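Local coordinates for protein putative cytochrome P450 120 (Synechocystis sp., PDB 2VE3) that probably acts as a heme-dependent cytochrome P450 monooxygenase and binds retinoic acid in a pocket beside its heme, at residues A[86-89]-A[94-97]; A[205-210]-A[246-251]. All blocks are in the same frame, centred on the assembly; numbering follows the deposited sequence.

Contact 1 (A[86-89]-A[94-97]); sequences ILLG and ATQM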
ATOM      1  N   ILE A  86     -10.367 -12.391  -7.740  1.00 18.06           N
ATOM      2  CA  ILE A  86     -11.749 -12.723  -7.378  1.00 17.44           C
ATOM      3  C   ILE A  86     -12.336 -11.766  -6.338  1.00 17.98           C
ATOM      4  O   ILE A  86     -13.476 -11.315  -6.470  1.00 18.49           O
ATOM      5  CB  ILE A  86     -11.873 -14.207  -6.864  1.00 17.23           C
ATOM      6  CG1 ILE A  86     -11.504 -15.190  -7.982  1.00 16.52           C
ATOM      7  CG2 ILE A  86     -13.266 -14.474  -6.324  1.00 16.93           C
ATOM      8  CD1 ILE A  86     -11.454 -16.669  -7.574  1.00 16.83           C
ATOM      9  N   LEU A  87     -11.547 -11.439  -5.318  1.00 18.34           N
ATOM     10  CA  LEU A  87     -12.006 -10.600  -4.208  1.00 18.19           C
ATOM     11  C   LEU A  87     -12.055  -9.101  -4.513  1.00 18.55           C
ATOM     12  O   LEU A  87     -12.868  -8.377  -3.930  1.00 18.02           O
ATOM     13  CB  LEU A  87     -11.174 -10.879  -2.945  1.00 18.38           C
ATOM     14  CG  LEU A  87     -11.438 -12.265  -2.326  1.00 18.40           C
ATOM     15  CD1 LEU A  87     -10.337 -12.668  -1.357  1.00 18.07           C
ATOM     16  CD2 LEU A  87     -12.783 -12.277  -1.639  1.00 17.32           C
ATOM     17  N   LEU A  88     -11.176  -8.641  -5.400  1.00 18.76           N
ATOM     18  CA  LEU A  88     -11.226  -7.277  -5.919  1.00 19.74           C
ATOM     19  C   LEU A  88     -12.422  -7.052  -6.843  1.00 20.33           C
ATOM     20  O   LEU A  88     -13.042  -5.989  -6.807  1.00 20.98           O
ATOM     21  CB  LEU A  88      -9.945  -6.955  -6.695  1.00 19.41           C
ATOM     22  CG  LEU A  88      -8.668  -6.563  -5.954  1.00 20.31           C
ATOM     23  CD1 LEU A  88      -7.535  -6.524  -6.970  1.00 20.74           C
ATOM     24  CD2 LEU A  88      -8.860  -5.209  -5.319  1.00 20.98           C
ATOM     25  N   GLY A  89     -12.724  -8.050  -7.677  1.00 20.80           N
ATOM     26  CA  GLY A  89     -13.802  -7.964  -8.648  1.00 21.04           C
ATOM     27  C   GLY A  89     -13.309  -7.623 -10.042  1.00 21.78           C
ATOM     28  O   GLY A  89     -12.220  -7.036 -10.198  1.00 21.55           O
ATOM     29  N   ALA A  94      -7.456  -2.138 -10.396  1.00 16.98           N
ATOM     30  CA  ALA A  94      -6.454  -3.183 -10.261  1.00 17.82           C
ATOM     31  C   ALA A  94      -6.682  -4.380 -11.206  1.00 18.00           C
ATOM     32  O   ALA A  94      -5.750  -5.096 -11.509  1.00 18.04           O
ATOM     33  CB  ALA A  94      -6.381  -3.638  -8.815  1.00 17.70           C
ATOM     34  N   THR A  95      -7.916  -4.584 -11.672  1.00 18.57           N
ATOM     35  CA  THR A  95      -8.251  -5.744 -12.531  1.00 19.02           C
ATOM     36  C   THR A  95      -8.677  -5.322 -13.955  1.00 19.71           C
ATOM     37  O   THR A  95      -9.077  -6.146 -14.792  1.00 19.46           O
ATOM     38  CB  THR A  95      -9.342  -6.641 -11.866  1.00 18.83           C
ATOM     39  OG1 THR A  95     -10.521  -5.865 -11.635  1.00 18.25           O
ATOM     40  CG2 THR A  95      -8.853  -7.196 -10.514  1.00 19.38           C
ATOM     41  N   GLN A  96      -8.584  -4.028 -14.220  1.00 21.31           N
ATOM     42  CA  GLN A  96      -8.883  -3.467 -15.544  1.00 22.63           C
ATOM     43  C   GLN A  96      -7.654  -3.417 -16.439  1.00 23.95           C
ATOM     44  O   GLN A  96      -6.522  -3.282 -15.952  1.00 22.88           O
ATOM     45  CB  GLN A  96      -9.526  -2.083 -15.400  1.00 22.20           C
ATOM     46  CG  GLN A  96     -10.974  -2.227 -14.936  1.00 22.04           C
ATOM     47  CD  GLN A  96     -11.600  -0.951 -14.462  1.00 21.99           C
ATOM     48  OE1 GLN A  96     -10.939  -0.084 -13.865  1.00 21.44           O
ATOM     49  NE2 GLN A  96     -12.904  -0.822 -14.713  1.00 22.72           N
ATOM     50  N   MET A  97      -7.901  -3.551 -17.746  1.00 25.85           N
ATOM     51  CA  MET A  97      -6.852  -3.554 -18.763  1.00 27.38           C
ATOM     52  C   MET A  97      -7.108  -2.514 -19.822  1.00 27.53           C
ATOM     53  O   MET A  97      -8.250  -2.091 -20.038  1.00 27.27           O
ATOM     54  CB  MET A  97      -6.759  -4.912 -19.472  1.00 28.25           C
ATOM     55  CG  MET A  97      -6.444  -6.112 -18.597  1.00 32.25           C
ATOM     56  SD  MET A  97      -5.021  -5.902 -17.511  1.00 39.06           S
ATOM     57  CE  MET A  97      -3.736  -5.332 -18.631  1.00 38.30           C
TER
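L88, in the last turn of helix 82-88, carries the apolar half of this contact. Its CG stands anti to the carbonyl carbon (chi1 -80°), which sends the branch across to the returning chain. There L88 CD1 meets the methyl A94 CB at 3.6 Å. The same branch touches T95 too, L88 CD1 lying 3.8 Å from T95 CG2, and the two side chains cross obliquely. L88 also rests on L250 of helix 241-272, while A94 borders W80, the heme and the bound retinoic acid; A94 and L250 line the retinoic acid pocket, and L88 backs them from behind. By its place in the chain, helix 82-88 probably corresponds to the B' helix of P450s, and helix 98-109 to helix C; the contact closes the turn in the B'-C connection. G89 ends the helix with a positive phi, a conformation in which a CB would press on the carbonyl oxygen of L88. Its own carbonyl is turned toward T95, and T95 OG1 donates a short hydrogen bond of 2.5 Å to G89 O. The hydroxyl lies in the carbonyl plane, with a C=O...donor angle of 152°. T95 OG1 sits between the backbone N and the carbonyl carbon (chi1 59°), the rotamer that leaves CG2 facing L88. T95 OG1 is also hydrogen-bonded to A92 O, within the same turn. A valine in place of T95 would probably leave G89 O and A92 O without the hydroxyl that ties them together here.

Contact 2 (A[205-210]-A[246-251]); sequences AELEKI and DQILLL. With HEM (protoporphyrin IX containing Fe), chain C.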
ATOM      1  N   ALA A 205     -23.133  -5.133  -0.584  1.00 24.92           N
ATOM      2  CA  ALA A 205     -24.546  -4.908  -0.292  1.00 25.59           C
ATOM      3  C   ALA A 205     -24.746  -3.605   0.472  1.00 26.41           C
ATOM      4  O   ALA A 205     -25.701  -2.886   0.217  1.00 26.98           O
ATOM      5  CB  ALA A 205     -25.141  -6.098   0.471  1.00 25.32           C
ATOM      6  N   GLU A 206     -23.830  -3.300   1.388  1.00 27.62           N
ATOM      7  CA  GLU A 206     -23.819  -2.026   2.116  1.00 28.81           C
ATOM      8  C   GLU A 206     -23.442  -0.835   1.254  1.00 29.25           C
ATOM      9  O   GLU A 206     -24.050   0.227   1.364  1.00 29.39           O
ATOM     10  CB  GLU A 206     -22.858  -2.084   3.311  1.00 29.09           C
ATOM     11  CG  GLU A 206     -23.372  -2.919   4.448  1.00 31.05           C
ATOM     12  CD  GLU A 206     -24.737  -2.446   4.915  1.00 33.61           C
ATOM     13  OE1 GLU A 206     -24.800  -1.352   5.525  1.00 32.79           O
ATOM     14  OE2 GLU A 206     -25.737  -3.165   4.655  1.00 33.68           O
ATOM     15  N   LEU A 207     -22.407  -1.002   0.433  1.00 30.02           N
ATOM     16  CA  LEU A 207     -21.931   0.085  -0.414  1.00 30.66           C
ATOM     17  C   LEU A 207     -22.996   0.436  -1.462  1.00 30.88           C
ATOM     18  O   LEU A 207     -23.154   1.606  -1.800  1.00 30.58           O
ATOM     19  CB  LEU A 207     -20.580  -0.241  -1.077  1.00 30.43           C
ATOM     20  CG  LEU A 207     -19.392  -0.835  -0.303  1.00 30.62           C
ATOM     21  CD1 LEU A 207     -18.200  -0.989  -1.242  1.00 30.55           C
ATOM     22  CD2 LEU A 207     -18.995  -0.058   0.964  1.00 29.84           C
ATOM     23  N   GLU A 208     -23.715  -0.577  -1.954  1.00 31.54           N
ATOM     24  CA  GLU A 208     -24.890  -0.365  -2.803  1.00 32.61           C
ATOM     25  C   GLU A 208     -25.906   0.539  -2.101  1.00 32.97           C
ATOM     26  O   GLU A 208     -26.390   1.493  -2.702  1.00 32.88           O
ATOM     27  CB  GLU A 208     -25.531  -1.690  -3.240  1.00 32.31           C
ATOM     28  CG  GLU A 208     -26.840  -1.521  -4.047  1.00 32.71           C
ATOM     29  CD  GLU A 208     -27.188  -2.705  -4.948  1.00 34.10           C
ATOM     30  OE1 GLU A 208     -26.285  -3.512  -5.298  1.00 36.33           O
ATOM     31  OE2 GLU A 208     -28.376  -2.817  -5.342  1.00 35.63           O
ATOM     32  N   LYS A 209     -26.194   0.252  -0.827  1.00 34.09           N
ATOM     33  CA  LYS A 209     -27.096   1.082  -0.013  1.00 34.74           C
ATOM     34  C   LYS A 209     -26.559   2.503   0.122  1.00 34.73           C
ATOM     35  O   LYS A 209     -27.292   3.467  -0.098  1.00 34.43           O
ATOM     36  CB  LYS A 209     -27.318   0.477   1.377  1.00 34.99           C
ATOM     37  CG  LYS A 209     -28.232  -0.751   1.411  1.00 37.42           C
ATOM     38  CD  LYS A 209     -29.683  -0.364   1.674  1.00 40.71           C
ATOM     39  CE  LYS A 209     -30.629  -1.562   1.531  1.00 42.07           C
ATOM     40  NZ  LYS A 209     -32.049  -1.157   1.239  1.00 42.49           N
ATOM     41  N   ILE A 210     -25.279   2.616   0.484  1.00 34.59           N
ATOM     42  CA  ILE A 210     -24.610   3.907   0.639  1.00 34.61           C
ATOM     43  C   ILE A 210     -24.669   4.720  -0.653  1.00 35.25           C
ATOM     44  O   ILE A 210     -24.895   5.929  -0.603  1.00 35.54           O
ATOM     45  CB  ILE A 210     -23.137   3.741   1.089  1.00 34.37           C
ATOM     46  CG1 ILE A 210     -23.058   3.292   2.549  1.00 33.53           C
ATOM     47  CG2 ILE A 210     -22.363   5.040   0.927  1.00 34.41           C
ATOM     48  CD1 ILE A 210     -21.754   2.646   2.903  1.00 29.95           C
ATOM     49  N   ASP A 246     -17.125  -1.821  -6.890  1.00 19.83           N
ATOM     50  CA  ASP A 246     -15.768  -2.377  -6.992  1.00 19.84           C
ATOM     51  C   ASP A 246     -14.697  -1.293  -6.848  1.00 20.06           C
ATOM     52  O   ASP A 246     -13.652  -1.527  -6.239  1.00 19.66           O
ATOM     53  CB  ASP A 246     -15.578  -3.121  -8.315  1.00 19.39           C
ATOM     54  CG  ASP A 246     -15.973  -4.600  -8.235  1.00 20.19           C
ATOM     55  OD1 ASP A 246     -16.520  -5.026  -7.195  1.00 20.37           O
ATOM     56  OD2 ASP A 246     -15.725  -5.343  -9.215  1.00 18.36           O
ATOM     57  N   GLN A 247     -14.967  -0.111  -7.405  1.00 19.97           N
ATOM     58  CA  GLN A 247     -14.014   1.005  -7.349  1.00 19.44           C
ATOM     59  C   GLN A 247     -13.851   1.605  -5.939  1.00 19.71           C
ATOM     60  O   GLN A 247     -12.727   1.887  -5.531  1.00 18.48           O
ATOM     61  CB  GLN A 247     -14.332   2.092  -8.402  1.00 19.67           C
ATOM     62  CG  GLN A 247     -14.254   1.637  -9.890  1.00 18.60           C
ATOM     63  CD  GLN A 247     -12.843   1.288 -10.387  1.00 20.03           C
ATOM     64  OE1 GLN A 247     -11.891   1.152  -9.606  1.00 22.18           O
ATOM     65  NE2 GLN A 247     -12.708   1.146 -11.695  1.00 18.45           N
ATOM     66  N   ILE A 248     -14.950   1.803  -5.197  1.00 19.64           N
ATOM     67  CA  ILE A 248     -14.825   2.297  -3.822  1.00 20.46           C
ATOM     68  C   ILE A 248     -14.268   1.245  -2.900  1.00 19.64           C
ATOM     69  O   ILE A 248     -13.528   1.570  -1.997  1.00 19.77           O
ATOM     70  CB  ILE A 248     -16.133   2.866  -3.168  1.00 20.50           C
ATOM     71  CG1 ILE A 248     -17.383   2.175  -3.713  1.00 21.14           C
ATOM     72  CG2 ILE A 248     -16.150   4.384  -3.278  1.00 22.06           C
ATOM     73  CD1 ILE A 248     -18.709   2.605  -3.035  1.00 21.08           C
ATOM     74  N   LEU A 249     -14.637  -0.014  -3.111  1.00 19.52           N
ATOM     75  CA  LEU A 249     -14.081  -1.079  -2.284  1.00 19.45           C
ATOM     76  C   LEU A 249     -12.543  -1.075  -2.387  1.00 19.29           C
ATOM     77  O   LEU A 249     -11.866  -1.289  -1.388  1.00 19.68           O
ATOM     78  CB  LEU A 249     -14.654  -2.441  -2.683  1.00 19.39           C
ATOM     79  CG  LEU A 249     -14.291  -3.704  -1.900  1.00 19.57           C
ATOM     80  CD1 LEU A 249     -14.851  -3.661  -0.490  1.00 21.97           C
ATOM     81  CD2 LEU A 249     -14.820  -4.949  -2.636  1.00 20.30           C
ATOM     82  N   LEU A 250     -12.012  -0.825  -3.589  1.00 18.84           N
ATOM     83  CA  LEU A 250     -10.563  -0.811  -3.831  1.00 18.70           C
ATOM     84  C   LEU A 250      -9.901   0.364  -3.145  1.00 18.77           C
ATOM     85  O   LEU A 250      -8.921   0.185  -2.417  1.00 19.54           O
ATOM     86  CB  LEU A 250     -10.246  -0.831  -5.336  1.00 18.34           C
ATOM     87  CG  LEU A 250      -8.786  -0.657  -5.798  1.00 18.71           C
ATOM     88  CD1 LEU A 250      -7.862  -1.753  -5.277  1.00 13.76           C
ATOM     89  CD2 LEU A 250      -8.703  -0.572  -7.324  1.00 18.37           C
ATOM     90  N   LEU A 251     -10.456   1.557  -3.347  1.00 18.92           N
ATOM     91  CA  LEU A 251      -9.958   2.782  -2.715  1.00 18.90           C
ATOM     92  C   LEU A 251      -9.975   2.691  -1.195  1.00 19.32           C
ATOM     93  O   LEU A 251      -9.032   3.135  -0.545  1.00 18.86           O
ATOM     94  CB  LEU A 251     -10.790   3.995  -3.135  1.00 19.05           C
ATOM     95  CG  LEU A 251     -10.700   4.526  -4.562  1.00 19.22           C
ATOM     96  CD1 LEU A 251     -11.593   5.771  -4.680  1.00 20.69           C
ATOM     97  CD2 LEU A 251      -9.278   4.852  -4.910  1.00 16.39           C
TER
HETATM   98  CHA HEM C1444      -1.134   0.831  -7.195  1.00 15.28           C
HETATM   99  CHB HEM C1444       1.847   1.055  -3.361  1.00 15.04           C
HETATM  100  CHC HEM C1444      -1.381   3.814  -0.987  1.00 14.33           C
HETATM  101  CHD HEM C1444      -4.571   3.143  -4.542  1.00 15.48           C
HETATM  102  C1A HEM C1444      -0.020   0.650  -6.386  1.00 15.75           C
HETATM  103  C2A HEM C1444       1.198  -0.073  -6.708  1.00 16.53           C
HETATM  104  C3A HEM C1444       2.022   0.012  -5.645  1.00 15.64           C
HETATM  105  C4A HEM C1444       1.343   0.762  -4.617  1.00 14.57           C
HETATM  106  CMA HEM C1444       3.429  -0.593  -5.488  1.00 12.91           C
HETATM  107  CAA HEM C1444       1.499  -0.755  -8.063  1.00 17.66           C
HETATM  108  CBA HEM C1444       1.110  -2.231  -8.082  1.00 22.28           C
HETATM  109  CGA HEM C1444       1.290  -2.726  -9.502  1.00 23.09           C
HETATM  110  O1A HEM C1444       2.462  -2.713  -9.982  1.00 24.72           O
HETATM  111  O2A HEM C1444       0.276  -3.130 -10.144  1.00 20.81           O
HETATM  112  C1B HEM C1444       1.253   1.854  -2.403  1.00 12.51           C
HETATM  113  C2B HEM C1444       1.856   2.312  -1.159  1.00 12.92           C
HETATM  114  C3B HEM C1444       0.963   3.083  -0.507  1.00 12.23           C
HETATM  115  C4B HEM C1444      -0.227   3.127  -1.316  1.00 13.05           C
HETATM  116  CMB HEM C1444       3.292   1.958  -0.710  1.00 10.82           C
HETATM  117  CAB HEM C1444       1.092   3.802   0.876  1.00 15.23           C
HETATM  118  CBB HEM C1444       2.235   4.344   1.325  1.00 16.01           C
HETATM  119  C1C HEM C1444      -2.519   3.927  -1.749  1.00 13.00           C
HETATM  120  C2C HEM C1444      -3.687   4.726  -1.439  1.00 13.34           C
HETATM  121  C3C HEM C1444      -4.579   4.546  -2.424  1.00 14.01           C
HETATM  122  C4C HEM C1444      -3.993   3.605  -3.379  1.00 14.88           C
HETATM  123  CMC HEM C1444      -3.833   5.652  -0.200  1.00 12.86           C
HETATM  124  CAC HEM C1444      -5.974   5.221  -2.569  1.00 15.51           C
HETATM  125  CBC HEM C1444      -7.034   4.903  -1.818  1.00 17.19           C
HETATM  126  C1D HEM C1444      -3.975   2.391  -5.535  1.00 14.67           C
HETATM  127  C2D HEM C1444      -4.680   1.843  -6.663  1.00 16.13           C
HETATM  128  C3D HEM C1444      -3.619   1.113  -7.494  1.00 14.38           C
HETATM  129  C4D HEM C1444      -2.366   1.319  -6.793  1.00 15.82           C
HETATM  130  CMD HEM C1444      -6.198   1.965  -6.957  1.00 16.86           C
HETATM  131  CAD HEM C1444      -3.816   0.336  -8.817  1.00 15.12           C
HETATM  132  CBD HEM C1444      -3.259   1.189  -9.954  1.00 14.58           C
HETATM  133  CGD HEM C1444      -3.453   0.496 -11.281  1.00 17.76           C
HETATM  134  O1D HEM C1444      -3.277   1.184 -12.318  1.00 18.96           O
HETATM  135  O2D HEM C1444      -3.784  -0.726 -11.330  1.00 19.97           O
HETATM  136  NA  HEM C1444       0.107   1.141  -5.109  1.00 14.51           N
HETATM  137  NB  HEM C1444      -0.028   2.358  -2.457  1.00 13.52           N
HETATM  138  NC  HEM C1444      -2.737   3.244  -2.934  1.00 14.17           N
HETATM  139  ND  HEM C1444      -2.617   2.079  -5.646  1.00 15.52           N
HETATM  140 FE   HEM C1444      -1.216   2.472  -4.118  1.00 15.89          FE
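No ring or amide takes part where L207 meets I248 and L249; the flat group here is the heme, on the far side of 246-251. That segment meets the porphyrin at its periphery and not over a face: L250 CD2 touches the ring methyl CMD of HEM at 3.6 Å, and L251 CD2 approaches the vinyl carbon CBC of HEM at 3.8 Å. L250 also borders retinoic acid. The interhelical contact is purely aliphatic and small. L207 points from helix 192-215 toward helix 241-272 and presents both the root and one branch of its side chain; its chi1 of -47° sets CG anti to the carbonyl carbon and carries CD1 across to I248 and L249. L207 CB packs on I248 CD1 at 3.9 Å, and L207 CD1 lies 4.0 Å from the same I248 methyl, so that methyl spans the base and one end of the leucine. The two side chains run alongside each other in opposite senses. I248 has a chi1 of 30°, away from a staggered position, which suggests some torsional strain in the residue that makes this fit. L249 is met differently: L207 CD1 touches L249 CB at 4.1 Å, and the side chains cross at about a right angle. Polar pairs flank the apolar centre, E208 with K245 and D246 with R200, each a salt bridge between these same two helices. In the P450 fold the long helix 241-272 is helix I, which passes beside the heme; helix 192-215, helix G, packs on its outer side, with helix 224-230 touching I210 and I248, and helix 170-181 covering L249 through F174 and Y177.

Both contacts are buried, yet they serve different levels of the fold. Contact 1 is local, folding the end of one helix against the chain a few residues later; contact 2 joins two long helices well separated in sequence. Contact 1 mixes methyl packing with a hydroxyl-to-carbonyl bond, as suits a turn with backbone groups to satisfy, whereas contact 2 is aliphatic across its interface. Helix 241-272 supplies one side of contact 2 and backs contact 1: L88 CD2 packs on L250 CD1 at 3.6 Å, and Q96 OE1 probably accepts a hydrogen bond from Q247 NE2. Both reach the heme and retinoic acid pocket, through A94 in contact 1 and L250 in contact 2.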